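Local coordinates for protein eukaryotic peptide chain release factor GTP-binding subunit (Schizosaccharomyces pombe, PDB 1R5B) that belongs to the translational GTP-binding proteins related to elongation factor Tu and forms the GTP-binding subunit of a peptide chain release factor, at residues Met436-Phe448 and Thr455-Asp467. Numbering follows the deposited sequence.
Sequences MERFEDYQYMGRF and TTVAVGKVVKILD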
# COMPACT_ATOMS: atom_id res chain seq x y z
N MET A 436 10.90 -8.92 11.09
CA MET A 436 9.78 -8.05 11.40
C MET A 436 10.18 -6.60 11.18
O MET A 436 11.37 -6.26 11.18
CB MET A 436 9.29 -8.26 12.85
CG MET A 436 10.30 -7.86 13.93
SD MET A 436 9.75 -8.02 15.68
CE MET A 436 9.48 -9.68 15.73
N GLU A 437 9.19 -5.76 10.96
CA GLU A 437 9.33 -4.31 11.01
C GLU A 437 8.16 -3.74 11.81
O GLU A 437 7.14 -4.41 12.00
CB GLU A 437 9.29 -3.73 9.59
CG GLU A 437 10.33 -4.26 8.63
CD GLU A 437 11.69 -3.63 8.77
OE1 GLU A 437 11.81 -2.45 9.14
OE2 GLU A 437 12.67 -4.34 8.49
N ARG A 438 8.30 -2.49 12.23
CA ARG A 438 7.18 -1.74 12.79
C ARG A 438 5.98 -1.81 11.84
O ARG A 438 6.15 -1.69 10.63
CB ARG A 438 7.57 -0.28 12.99
CG ARG A 438 8.73 -0.07 13.97
CD ARG A 438 8.80 1.33 14.54
NE ARG A 438 9.05 2.33 13.51
CZ ARG A 438 8.74 3.62 13.61
NH1 ARG A 438 8.19 4.11 14.71
NH2 ARG A 438 9.00 4.43 12.60
N PHE A 439 4.77 -2.02 12.38
CA PHE A 439 3.54 -1.99 11.59
C PHE A 439 3.45 -0.68 10.80
O PHE A 439 3.01 -0.66 9.65
CB PHE A 439 2.32 -2.12 12.52
CG PHE A 439 0.99 -2.12 11.80
CD1 PHE A 439 0.52 -3.29 11.19
CD2 PHE A 439 0.21 -0.97 11.74
CE1 PHE A 439 -0.70 -3.30 10.52
CE2 PHE A 439 -1.02 -0.98 11.07
CZ PHE A 439 -1.48 -2.15 10.46
N GLU A 440 3.87 0.40 11.46
CA GLU A 440 3.93 1.75 10.93
C GLU A 440 4.75 1.85 9.64
O GLU A 440 4.46 2.67 8.76
CB GLU A 440 4.54 2.66 12.01
CG GLU A 440 4.82 4.10 11.62
CD GLU A 440 5.31 4.97 12.78
OE1 GLU A 440 5.59 4.45 13.89
OE2 GLU A 440 5.43 6.21 12.57
N ASP A 441 5.79 1.02 9.53
CA ASP A 441 6.71 1.07 8.38
C ASP A 441 6.28 0.13 7.24
O ASP A 441 6.21 0.55 6.08
CB ASP A 441 8.14 0.75 8.84
CG ASP A 441 8.73 1.83 9.75
OD1 ASP A 441 8.14 2.92 9.83
OD2 ASP A 441 9.77 1.67 10.43
N TYR A 442 6.02 -1.13 7.59
CA TYR A 442 5.55 -2.15 6.67
C TYR A 442 4.50 -3.00 7.39
O TYR A 442 4.82 -3.92 8.16
CB TYR A 442 6.72 -3.02 6.18
CG TYR A 442 7.91 -2.24 5.65
CD1 TYR A 442 8.95 -1.88 6.49
CD2 TYR A 442 8.00 -1.88 4.32
CE1 TYR A 442 10.04 -1.16 6.02
CE2 TYR A 442 9.07 -1.16 3.84
CZ TYR A 442 10.09 -0.81 4.69
OH TYR A 442 11.15 -0.09 4.21
N GLN A 443 3.23 -2.70 7.14
CA GLN A 443 2.10 -3.30 7.85
C GLN A 443 2.17 -4.82 8.03
O GLN A 443 2.16 -5.29 9.16
CB GLN A 443 0.78 -2.90 7.19
CG GLN A 443 0.44 -1.43 7.40
CD GLN A 443 -1.01 -1.11 7.07
OE1 GLN A 443 -1.60 -1.77 6.21
NE2 GLN A 443 -1.59 -0.11 7.74
N TYR A 444 2.26 -5.58 6.94
CA TYR A 444 2.25 -7.04 7.02
C TYR A 444 3.50 -7.61 7.67
O TYR A 444 3.51 -8.77 8.04
CB TYR A 444 2.01 -7.69 5.65
CG TYR A 444 0.59 -7.47 5.13
CD1 TYR A 444 0.24 -6.28 4.47
CD2 TYR A 444 -0.40 -8.44 5.30
CE1 TYR A 444 -1.06 -6.06 4.00
CE2 TYR A 444 -1.72 -8.22 4.83
CZ TYR A 444 -2.04 -7.04 4.19
OH TYR A 444 -3.33 -6.83 3.73
N MET A 445 4.55 -6.80 7.80
CA MET A 445 5.76 -7.22 8.51
C MET A 445 5.69 -6.95 10.02
O MET A 445 6.53 -7.45 10.78
CB MET A 445 7.01 -6.54 7.93
CG MET A 445 7.28 -6.83 6.45
SD MET A 445 7.04 -8.50 5.94
CE MET A 445 8.34 -9.20 6.70
N GLY A 446 4.69 -6.18 10.45
CA GLY A 446 4.48 -5.89 11.86
C GLY A 446 3.15 -6.34 12.44
O GLY A 446 2.87 -6.05 13.59
N ARG A 447 2.33 -7.06 11.67
CA ARG A 447 1.01 -7.49 12.11
C ARG A 447 1.00 -8.97 12.49
O ARG A 447 1.41 -9.80 11.68
CB ARG A 447 0.00 -7.23 10.99
CG ARG A 447 -1.40 -7.75 11.24
CD ARG A 447 -2.47 -7.03 10.40
NE ARG A 447 -3.77 -7.71 10.43
CZ ARG A 447 -4.87 -7.26 9.81
NH1 ARG A 447 -4.84 -6.13 9.12
NH2 ARG A 447 -6.00 -7.94 9.90
N PHE A 448 0.50 -9.32 13.69
CA PHE A 448 0.55 -10.71 14.18
C PHE A 448 -0.67 -11.25 14.98
O PHE A 448 -1.39 -10.49 15.63
CB PHE A 448 1.84 -10.95 14.96
CG PHE A 448 2.01 -10.06 16.14
CD1 PHE A 448 1.48 -10.43 17.38
CD2 PHE A 448 2.76 -8.89 16.06
CE1 PHE A 448 1.67 -9.64 18.49
CE2 PHE A 448 2.95 -8.09 17.18
CZ PHE A 448 2.40 -8.47 18.40
N THR A 455 -7.01 -22.65 18.74
CA THR A 455 -7.93 -21.77 18.02
C THR A 455 -7.86 -20.30 18.48
O THR A 455 -8.78 -19.80 19.13
CB THR A 455 -9.40 -22.34 18.15
OG1 THR A 455 -10.37 -21.28 18.14
CG2 THR A 455 -9.63 -23.03 19.50
N THR A 456 -6.76 -19.62 18.14
CA THR A 456 -6.57 -18.18 18.40
C THR A 456 -6.45 -17.81 19.89
O THR A 456 -6.66 -18.66 20.76
CB THR A 456 -7.68 -17.33 17.67
OG1 THR A 456 -7.12 -16.10 17.21
CG2 THR A 456 -8.83 -16.89 18.61
N VAL A 457 -6.08 -16.56 20.17
CA VAL A 457 -6.05 -16.02 21.54
C VAL A 457 -5.74 -14.52 21.62
O VAL A 457 -6.18 -13.86 22.54
CB VAL A 457 -5.05 -16.74 22.49
CG1 VAL A 457 -5.76 -17.86 23.31
CG2 VAL A 457 -3.83 -17.25 21.76
N ALA A 458 -4.96 -13.99 20.69
CA ALA A 458 -4.74 -12.54 20.65
C ALA A 458 -4.43 -12.01 19.25
O ALA A 458 -4.36 -12.78 18.28
CB ALA A 458 -3.64 -12.15 21.64
N VAL A 459 -4.28 -10.69 19.15
CA VAL A 459 -3.83 -10.03 17.92
C VAL A 459 -3.06 -8.78 18.30
O VAL A 459 -3.37 -8.12 19.29
CB VAL A 459 -5.00 -9.64 16.98
CG1 VAL A 459 -5.47 -10.83 16.15
CG2 VAL A 459 -6.16 -9.01 17.74
N GLY A 460 -2.06 -8.45 17.49
CA GLY A 460 -1.18 -7.34 17.82
C GLY A 460 -0.32 -6.84 16.69
O GLY A 460 -0.17 -7.50 15.67
N LYS A 461 0.24 -5.65 16.89
CA LYS A 461 1.20 -5.06 15.98
C LYS A 461 2.46 -4.68 16.73
O LYS A 461 2.39 -4.40 17.92
CB LYS A 461 0.60 -3.83 15.31
CG LYS A 461 0.29 -2.66 16.24
CD LYS A 461 -1.01 -1.96 15.84
CE LYS A 461 -1.50 -0.99 16.91
NZ LYS A 461 -1.98 0.30 16.32
N VAL A 462 3.61 -4.66 16.04
CA VAL A 462 4.88 -4.32 16.69
C VAL A 462 5.12 -2.83 16.52
O VAL A 462 4.82 -2.29 15.47
CB VAL A 462 6.11 -5.18 16.17
CG1 VAL A 462 5.72 -6.16 15.07
CG2 VAL A 462 7.30 -4.31 15.75
N VAL A 463 5.65 -2.17 17.55
CA VAL A 463 5.83 -0.71 17.56
C VAL A 463 7.27 -0.25 17.68
O VAL A 463 7.58 0.93 17.44
CB VAL A 463 4.97 -0.03 18.69
CG1 VAL A 463 5.37 -0.53 20.07
CG2 VAL A 463 5.05 1.50 18.62
N LYS A 464 8.16 -1.15 18.08
CA LYS A 464 9.59 -0.83 18.12
C LYS A 464 10.45 -2.09 18.06
O LYS A 464 10.11 -3.10 18.68
CB LYS A 464 9.93 -0.01 19.38
CG LYS A 464 11.41 0.38 19.50
CD LYS A 464 11.65 1.66 20.31
CE LYS A 464 12.63 1.45 21.46
NZ LYS A 464 13.52 2.63 21.72
N ILE A 465 11.53 -2.02 17.30
CA ILE A 465 12.52 -3.10 17.21
C ILE A 465 13.63 -2.79 18.20
O ILE A 465 13.98 -1.63 18.38
CB ILE A 465 13.13 -3.18 15.79
CG1 ILE A 465 12.03 -3.30 14.72
CG2 ILE A 465 14.16 -4.32 15.70
CD1 ILE A 465 11.27 -4.59 14.76
N LEU A 466 14.21 -3.82 18.80
CA LEU A 466 15.34 -3.65 19.71
C LEU A 466 16.54 -4.50 19.28
O LEU A 466 16.38 -5.67 18.93
CB LEU A 466 14.94 -3.96 21.16
CG LEU A 466 13.95 -2.95 21.76
CD1 LEU A 466 13.25 -3.51 23.02
CD2 LEU A 466 14.64 -1.62 22.07
N ASP A 467 17.74 -3.89 19.31
CA ASP A 467 19.02 -4.52 18.97
C ASP A 467 18.99 -5.54 17.81
O ASP A 467 18.32 -5.42 16.77
CB ASP A 467 19.62 -5.15 20.23
CG ASP A 467 18.66 -6.11 20.92
OD1 ASP A 467 18.31 -7.15 20.32
OD2 ASP A 467 18.19 -5.89 22.06
OXT ASP A 467 19.66 -6.58 17.80
O HOH W 1 3.79 -0.03 14.52
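Phe448 lays its ring across the backbone of Gly460, whose CA sits 3.9 Å from the ring centroid in a CH-pi contact over the face. Glycine suits the place, because a CB there would run into Phe448 CE1. The phenylalanine CG lies between its own backbone N and carbonyl carbon (chi1 59°), which swings the ring over the neighbouring strand and brings CE2 to 4.0 Å from Val462 CG1.

The same two residues form an antiparallel hydrogen-bonded pair: Phe448 N gives to Gly460 O at 2.8 Å, and Gly460 N gives back to Phe448 O. Arg447 and Lys461 follow as a non-hydrogen-bonded pair, after which Val462 N reaches Gly446 O at 2.9 Å. The short branched side chain of Val462 suits its place, CG1 against Gly446 and CG2 by Glu437 O and Arg438 CA. Its carbonyl takes a nearly straight bond from Phe439 N (3.1 Å, 169° at the hydrogen) and another from a water that accepts from Glu440 N.

Around these bonds, Phe439 CB packs 3.7 Å from Lys461 CB, while the flexible thioether chain of Met436 runs alongside Ile465 in the opposite direction, Met436 CG 3.5 Å from Ile465 CD1. Arg438 rests its CD against Val463 O. Its NE meets Asp441 OD2 at 3.2 Å, in the guanidinium plane but above the carboxylate plane; Glu440 OE1, well out of the guanidinium plane, pairs with NH1 by charge alone.

Lys461 NZ is hydrogen-bonded to Met38 O. In the C-terminal antiparallel beta domain, strand 457-466 pairs with the start of strand 447-451 and holds loop 436-439, meeting the weakly bonded helix 443-446 only through Gly446, with strand 364-371 on its other side.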